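Local atomic coordinates of Galactose/lactose metabolism regulatory protein GAL80 (Saccharomyces cerevisiae, PDB entry 3BTV), a protein that represses yeast galactose and lactose metabolic genes by binding the activator GAL4 and blocking its transcriptional activation when no inducing sugar is present. Residues B[195-198]-B[199-202]; B[205-209]-B[210-214]; B[428-431]-B[432-435]. The protein carries 1 engineered substitution. All coordinates share one frame; numbering follows the deposited sequence.

Interaction 1: B[195-198]-B[199-202]; sequences KSPK and YIYE
P197 sits with its ring against the end of I200, and the two side chains cross at a slant: CD1 of I200 lies 3.5 Å from CD of P197 and touches CB and CG of the same ring as well. CG1 of I200 is anti to its own carbonyl carbon (chi1 -44°), which carries the CG1-CD1 arm back over the proline. The same proline meets Y199 through CB, which approaches CE2 of the phenol ring at 3.5 Å on an oblique course. I200 in turn serves two rings, with CG1 above one face of Y199 and CB above one face of Y201, each displaced toward the rim of the ring. Y201 is the buried member of the group. Its ring turns an edge to the preceding chain, so that CE1 lies 3.2 Å from the carbonyl O of P197, with O of K198 also near the ring plane, while OH reaches CB of S196 at 3.5 Å. The backbone is wound as a 3-10 turn: N of Y201 donates to O of K198 over 3.0 Å, entering from above the carbonyl plane, and N of I200 makes a weaker bond to O of P197. Replacing Y201 by an alanine would remove the ring that I200 CB overlies near its rim and would probably open a gap beside S196, leaving R192 without its cation-pi partner. This surface turn lies in the loop between strand 191-193 and helix 209-225, where R192 of that strand makes a cation-pi contact with the Y201 ring, W187 packs on Y201, Y188 OH binds O of I200, and a backbone bond ties Y201 to T260.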
loop_
_atom_site.group_PDB
_atom_site.type_symbol
_atom_site.label_atom_id
_atom_site.label_comp_id
_atom_site.label_asym_id
_atom_site.label_seq_id
_atom_site.Cartn_x
_atom_site.Cartn_y
_atom_site.Cartn_z
ATOM N N LYS B 195 0.974 -4.809 32.534
ATOM C CA LYS B 195 0.122 -3.799 33.153
ATOM C C LYS B 195 -1.088 -3.428 32.288
ATOM O O LYS B 195 -1.967 -2.689 32.730
ATOM C CB LYS B 195 0.954 -2.548 33.460
ATOM C CG LYS B 195 0.195 -1.398 34.117
ATOM C CD LYS B 195 1.011 -0.108 34.065
ATOM C CE LYS B 195 0.245 1.078 34.635
ATOM N NZ LYS B 195 0.093 0.991 36.113
ATOM N N SER B 196 -1.138 -3.944 31.064
ATOM C CA SER B 196 -2.177 -3.543 30.112
ATOM C C SER B 196 -3.507 -4.282 30.254
ATOM O O SER B 196 -3.539 -5.511 30.377
ATOM C CB SER B 196 -1.674 -3.649 28.670
ATOM O OG SER B 196 -1.135 -2.417 28.229
ATOM N N PRO B 197 -4.608 -3.516 30.216
ATOM C CA PRO B 197 -5.999 -3.970 30.319
ATOM C C PRO B 197 -6.310 -5.056 29.302
ATOM O O PRO B 197 -6.111 -4.845 28.106
ATOM C CB PRO B 197 -6.802 -2.713 29.980
ATOM C CG PRO B 197 -5.906 -1.584 30.334
ATOM C CD PRO B 197 -4.512 -2.054 30.058
ATOM N N LYS B 198 -6.803 -6.195 29.776
ATOM C CA LYS B 198 -7.104 -7.330 28.907
ATOM C C LYS B 198 -8.130 -6.979 27.828
ATOM O O LYS B 198 -8.051 -7.477 26.707
ATOM C CB LYS B 198 -7.626 -8.515 29.728
ATOM C CG LYS B 198 -6.922 -8.748 31.060
ATOM C CD LYS B 198 -7.630 -9.842 31.860
ATOM C CE LYS B 198 -7.076 -9.970 33.276
ATOM N NZ LYS B 198 -7.823 -10.984 34.081
ATOM N N TYR B 199 -9.090 -6.123 28.165
ATOM C CA TYR B 199 -10.215 -5.851 27.269
ATOM C C TYR B 199 -9.808 -5.181 25.958
ATOM O O TYR B 199 -10.550 -5.233 24.978
ATOM C CB TYR B 199 -11.277 -5.001 27.968
ATOM C CG TYR B 199 -11.007 -3.513 27.948
ATOM C CD1 TYR B 199 -11.595 -2.695 26.988
ATOM C CD2 TYR B 199 -10.176 -2.922 28.892
ATOM C CE1 TYR B 199 -11.359 -1.331 26.965
ATOM C CE2 TYR B 199 -9.932 -1.558 28.878
ATOM C CZ TYR B 199 -10.527 -0.769 27.912
ATOM O OH TYR B 199 -10.292 0.587 27.887
ATOM N N ILE B 200 -8.641 -4.543 25.949
ATOM C CA ILE B 200 -8.135 -3.866 24.759
ATOM C C ILE B 200 -7.798 -4.862 23.652
ATOM O O ILE B 200 -7.636 -4.480 22.494
ATOM C CB ILE B 200 -6.850 -3.088 25.077
ATOM C CG1 ILE B 200 -6.992 -2.329 26.393
ATOM C CG2 ILE B 200 -6.511 -2.144 23.959
ATOM C CD1 ILE B 200 -5.727 -1.605 26.799
ATOM N N TYR B 201 -7.698 -6.136 24.024
ATOM C CA TYR B 201 -7.201 -7.183 23.143
ATOM C C TYR B 201 -8.249 -8.233 22.806
ATOM O O TYR B 201 -7.930 -9.269 22.222
ATOM C CB TYR B 201 -5.995 -7.851 23.798
ATOM C CG TYR B 201 -4.934 -6.851 24.186
ATOM C CD1 TYR B 201 -4.848 -6.363 25.482
ATOM C CD2 TYR B 201 -4.036 -6.369 23.239
ATOM C CE1 TYR B 201 -3.883 -5.426 25.830
ATOM C CE2 TYR B 201 -3.069 -5.440 23.573
ATOM C CZ TYR B 201 -2.997 -4.971 24.867
ATOM O OH TYR B 201 -2.031 -4.051 25.192
ATOM N N GLU B 202 -9.494 -7.958 23.180
ATOM C CA GLU B 202 -10.590 -8.905 23.004
ATOM C C GLU B 202 -11.568 -8.311 22.008
ATOM O O GLU B 202 -11.955 -7.157 22.151
ATOM C CB GLU B 202 -11.280 -9.164 24.355
ATOM C CG GLU B 202 -12.719 -9.670 24.257
ATOM C CD GLU B 202 -12.824 -11.096 23.732
ATOM O OE1 GLU B 202 -11.825 -11.845 23.808
ATOM O OE2 GLU B 202 -13.913 -11.468 23.246
#

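Interaction 2: B[205-209]-B[210-214]; sequences NGVDL and VTTTF
OD1 of D208 accepts from two backbone N-H groups, those of T211 (N to OD1 2.8 Å, 168° at the hydrogen) and, more weakly, V210, and it also takes a weak bond from Y419 OH. The N-H of T211 arrives from above the carboxylate plane, whereas OG1 of T211 donates to OD2 over 2.6 Å on the syn side. D208 is thus the N-cap of helix 209-225. With CG between the backbone N and the carbonyl carbon (chi1 67°), its carboxylate folds over the first turn; held through both oxygens, it is largely fixed in rotation. T212 answers from the helix: its OG1 accepts from N of D208 at 3.1 Å, so the backbone N of the N-cap residue is also satisfied by a helix side chain. N of T212 also donates to O of D208 over 2.9 Å. One residue on, the turn widens to pi type, with N of F214 bonded to O of L209 at 3.0 Å, nearly straight. The helix start is buried between neighbours: V210, T211 and F214 pack on helix 405-424, T213 and F214 face strand 276-283, and W126 NE1 binds O of T211.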
loop_
_atom_site.group_PDB
_atom_site.type_symbol
_atom_site.label_atom_id
_atom_site.label_comp_id
_atom_site.label_asym_id
_atom_site.label_seq_id
_atom_site.Cartn_x
_atom_site.Cartn_y
_atom_site.Cartn_z
ATOM N N ASN B 205 -15.047 -5.218 21.864
ATOM C CA ASN B 205 -15.052 -4.233 22.938
ATOM C C ASN B 205 -14.859 -2.810 22.427
ATOM O O ASN B 205 -14.613 -1.890 23.207
ATOM C CB ASN B 205 -13.989 -4.569 23.969
ATOM C CG ASN B 205 -14.382 -5.748 24.824
ATOM O OD1 ASN B 205 -13.532 -6.425 25.405
ATOM N ND2 ASN B 205 -15.683 -6.015 24.892
ATOM N N GLY B 206 -14.962 -2.638 21.112
ATOM C CA GLY B 206 -14.956 -1.308 20.517
ATOM C C GLY B 206 -13.603 -0.614 20.447
ATOM O O GLY B 206 -13.527 0.582 20.153
ATOM N N VAL B 207 -12.532 -1.354 20.714
ATOM C CA VAL B 207 -11.181 -0.802 20.640
ATOM C C VAL B 207 -10.255 -1.785 19.940
ATOM O O VAL B 207 -10.084 -2.904 20.394
ATOM C CB VAL B 207 -10.603 -0.467 22.024
ATOM C CG1 VAL B 207 -9.270 0.269 21.874
ATOM C CG2 VAL B 207 -11.581 0.369 22.824
ATOM N N ASP B 208 -9.662 -1.361 18.831
ATOM C CA ASP B 208 -8.822 -2.246 18.040
ATOM C C ASP B 208 -8.179 -1.483 16.893
ATOM O O ASP B 208 -8.496 -0.317 16.643
ATOM C CB ASP B 208 -9.636 -3.425 17.491
ATOM C CG ASP B 208 -10.663 -2.999 16.462
ATOM O OD1 ASP B 208 -10.287 -2.785 15.290
ATOM O OD2 ASP B 208 -11.847 -2.883 16.825
ATOM N N LEU B 209 -7.278 -2.168 16.198
ATOM C CA LEU B 209 -6.474 -1.561 15.141
ATOM C C LEU B 209 -7.341 -0.934 14.058
ATOM O O LEU B 209 -7.031 0.133 13.532
ATOM C CB LEU B 209 -5.565 -2.617 14.503
ATOM C CG LEU B 209 -4.677 -2.099 13.364
ATOM C CD1 LEU B 209 -3.744 -1.014 13.911
ATOM C CD2 LEU B 209 -3.879 -3.213 12.711
ATOM N N VAL B 210 -8.424 -1.611 13.704
ATOM C CA VAL B 210 -9.257 -1.132 12.617
ATOM C C VAL B 210 -10.174 -0.006 13.075
ATOM O O VAL B 210 -10.166 1.107 12.521
ATOM C CB VAL B 210 -10.082 -2.265 12.021
ATOM C CG1 VAL B 210 -10.879 -1.753 10.834
ATOM C CG2 VAL B 210 -9.162 -3.394 11.592
ATOM N N THR B 211 -10.949 -0.301 14.106
ATOM C CA THR B 211 -11.949 0.620 14.602
ATOM C C THR B 211 -11.320 1.919 15.059
ATOM O O THR B 211 -11.841 3.006 14.808
ATOM C CB THR B 211 -12.706 0.003 15.795
ATOM O OG1 THR B 211 -13.309 -1.234 15.382
ATOM C CG2 THR B 211 -13.772 0.959 16.294
ATOM N N THR B 212 -10.189 1.807 15.736
ATOM C CA THR B 212 -9.636 2.957 16.425
ATOM C C THR B 212 -8.575 3.670 15.601
ATOM O O THR B 212 -8.768 4.811 15.183
ATOM C CB THR B 212 -9.068 2.551 17.795
ATOM O OG1 THR B 212 -10.020 1.714 18.466
ATOM C CG2 THR B 212 -8.771 3.793 18.656
ATOM N N THR B 213 -7.463 2.990 15.360
ATOM C CA THR B 213 -6.316 3.601 14.708
ATOM C C THR B 213 -6.608 3.916 13.249
ATOM O O THR B 213 -6.458 5.040 12.809
ATOM C CB THR B 213 -5.084 2.695 14.777
ATOM O OG1 THR B 213 -4.893 2.270 16.127
ATOM C CG2 THR B 213 -3.839 3.450 14.301
ATOM N N PHE B 214 -7.040 2.906 12.509
ATOM C CA PHE B 214 -7.482 3.121 11.149
ATOM C C PHE B 214 -8.680 4.071 11.096
ATOM O O PHE B 214 -8.762 4.921 10.210
ATOM C CB PHE B 214 -7.808 1.785 10.492
ATOM C CG PHE B 214 -8.387 1.918 9.115
ATOM C CD1 PHE B 214 -7.579 2.213 8.035
ATOM C CD2 PHE B 214 -9.740 1.757 8.909
ATOM C CE1 PHE B 214 -8.113 2.335 6.781
ATOM C CE2 PHE B 214 -10.281 1.877 7.646
ATOM C CZ PHE B 214 -9.471 2.163 6.588
#

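Interaction 3: B[428-431]-B[432-435]; sequences LNVS and NISH
A type I beta turn from V430 to I433 leads the chain out of the short edge strand 428-429, closed by N of I433 donating to O of V430 over 3.1 Å. The donor comes in well above the carbonyl plane, yet the bond is nearly straight at its hydrogen (168°). The flanking side chains meet on one side, where CG2 of I433 lies 3.9 Å from CB of V430. The first torsion of I433 (chi1 70°) sets CG1 between the backbone N and the carbonyl carbon, and both CG1 and CG2 lie close to O of V430. Just ahead, N429 forms an Asx turn: its OD1 accepts from N and from OG of S431, each at 2.9 Å and from the same face of the amide, a double grip that holds the amide oxygen against the entry to the turn. Water 1 bridges O of N429 and N of N432, and water 2 joins O of S431 to OG of S434. Beyond the turn, the ring of H435 folds back, its ND1 donating to O of N432 at 2.9 Å from above the carbonyl plane. Backbone bonds from L428 to I232 and from V430 to S230 attach the strand to strand 229-237 at the margin of the large mixed sheet, while V430, I433 and S434 rest on helix 405-424, whose R413 NH1 binds O of I433.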
loop_
_atom_site.group_PDB
_atom_site.type_symbol
_atom_site.label_atom_id
_atom_site.label_comp_id
_atom_site.label_asym_id
_atom_site.label_seq_id
_atom_site.Cartn_x
_atom_site.Cartn_y
_atom_site.Cartn_z
ATOM N N LEU B 428 -16.179 -4.122 -1.845
ATOM C CA LEU B 428 -17.506 -3.602 -1.559
ATOM C C LEU B 428 -17.740 -2.181 -2.038
ATOM O O LEU B 428 -16.876 -1.306 -1.880
ATOM C CB LEU B 428 -17.773 -3.657 -0.056
ATOM C CG LEU B 428 -17.808 -5.046 0.576
ATOM C CD1 LEU B 428 -18.212 -4.944 2.064
ATOM C CD2 LEU B 428 -18.800 -5.918 -0.212
ATOM N N ASN B 429 -18.922 -1.949 -2.601
ATOM C CA ASN B 429 -19.341 -0.597 -2.944
ATOM C C ASN B 429 -19.921 0.105 -1.726
ATOM O O ASN B 429 -21.003 -0.250 -1.266
ATOM C CB ASN B 429 -20.373 -0.615 -4.075
ATOM C CG ASN B 429 -20.756 0.778 -4.533
ATOM O OD1 ASN B 429 -21.151 1.619 -3.732
ATOM N ND2 ASN B 429 -20.643 1.026 -5.830
ATOM N N VAL B 430 -19.210 1.107 -1.207
ATOM C CA VAL B 430 -19.643 1.796 0.003
ATOM C C VAL B 430 -20.146 3.205 -0.296
ATOM O O VAL B 430 -20.286 4.036 0.605
ATOM C CB VAL B 430 -18.487 1.891 1.014
ATOM C CG1 VAL B 430 -18.090 0.509 1.487
ATOM C CG2 VAL B 430 -17.301 2.604 0.378
ATOM N N SER B 431 -20.407 3.468 -1.567
ATOM C CA SER B 431 -20.847 4.788 -2.020
ATOM C C SER B 431 -21.996 5.413 -1.218
ATOM O O SER B 431 -22.025 6.629 -1.032
ATOM C CB SER B 431 -21.253 4.717 -3.492
ATOM O OG SER B 431 -20.173 4.275 -4.290
ATOM N N ASN B 432 -22.950 4.598 -0.767
ATOM C CA ASN B 432 -24.162 5.135 -0.126
ATOM C C ASN B 432 -24.119 5.190 1.401
ATOM O O ASN B 432 -25.113 5.543 2.038
ATOM C CB ASN B 432 -25.422 4.356 -0.589
ATOM C CG ASN B 432 -25.590 4.362 -2.105
ATOM O OD1 ASN B 432 -25.065 5.239 -2.803
ATOM N ND2 ASN B 432 -26.323 3.381 -2.621
ATOM N N ILE B 433 -22.979 4.858 2.002
ATOM C CA ILE B 433 -22.959 4.713 3.454
ATOM C C ILE B 433 -23.207 6.021 4.199
ATOM O O ILE B 433 -23.550 6.012 5.381
ATOM C CB ILE B 433 -21.697 4.003 3.987
ATOM C CG1 ILE B 433 -20.458 4.882 3.824
ATOM C CG2 ILE B 433 -21.515 2.648 3.308
ATOM C CD1 ILE B 433 -19.276 4.377 4.609
ATOM N N SER B 434 -23.060 7.144 3.510
ATOM C CA SER B 434 -23.293 8.433 4.157
ATOM C C SER B 434 -24.648 9.058 3.811
ATOM O O SER B 434 -24.698 10.166 3.281
ATOM C CB SER B 434 -22.188 9.412 3.775
ATOM O OG SER B 434 -22.279 9.765 2.407
ATOM N N HIS B 435 -25.752 8.386 4.110
ATOM C CA HIS B 435 -27.032 8.965 3.699
ATOM C C HIS B 435 -28.056 9.380 4.772
ATOM O O HIS B 435 -28.568 10.499 4.723
ATOM C CB HIS B 435 -27.645 8.177 2.543
ATOM C CG HIS B 435 -27.049 8.533 1.214
ATOM N ND1 HIS B 435 -25.831 8.045 0.791
ATOM C CD2 HIS B 435 -27.482 9.362 0.234
ATOM C CE1 HIS B 435 -25.551 8.539 -0.402
ATOM N NE2 HIS B 435 -26.537 9.342 -0.763
HETATM O O HOH W 1 -22.964 1.572 -0.511
HETATM O O HOH W 2 -20.994 7.546 1.021
#

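How the interactions relate
Interactions 1 and 2 follow each other in the connection from strand 191-193 into helix 209-225, their centres about 13 Å apart, and they meet where CG2 of I200 packs on CG1 of V207. Interaction 2 is the buried one; interactions 1 and 3 lie at the surface. Aromatic rings and a proline dominate interaction 1, a carboxylate and threonine hydroxyls govern interaction 2, and interaction 3 relies on an amide, backbone groups and bridging waters. Although interactions 2 and 3 do not touch, both pack on helix 405-424, which therefore links the helix start with the chain's C-terminal turn.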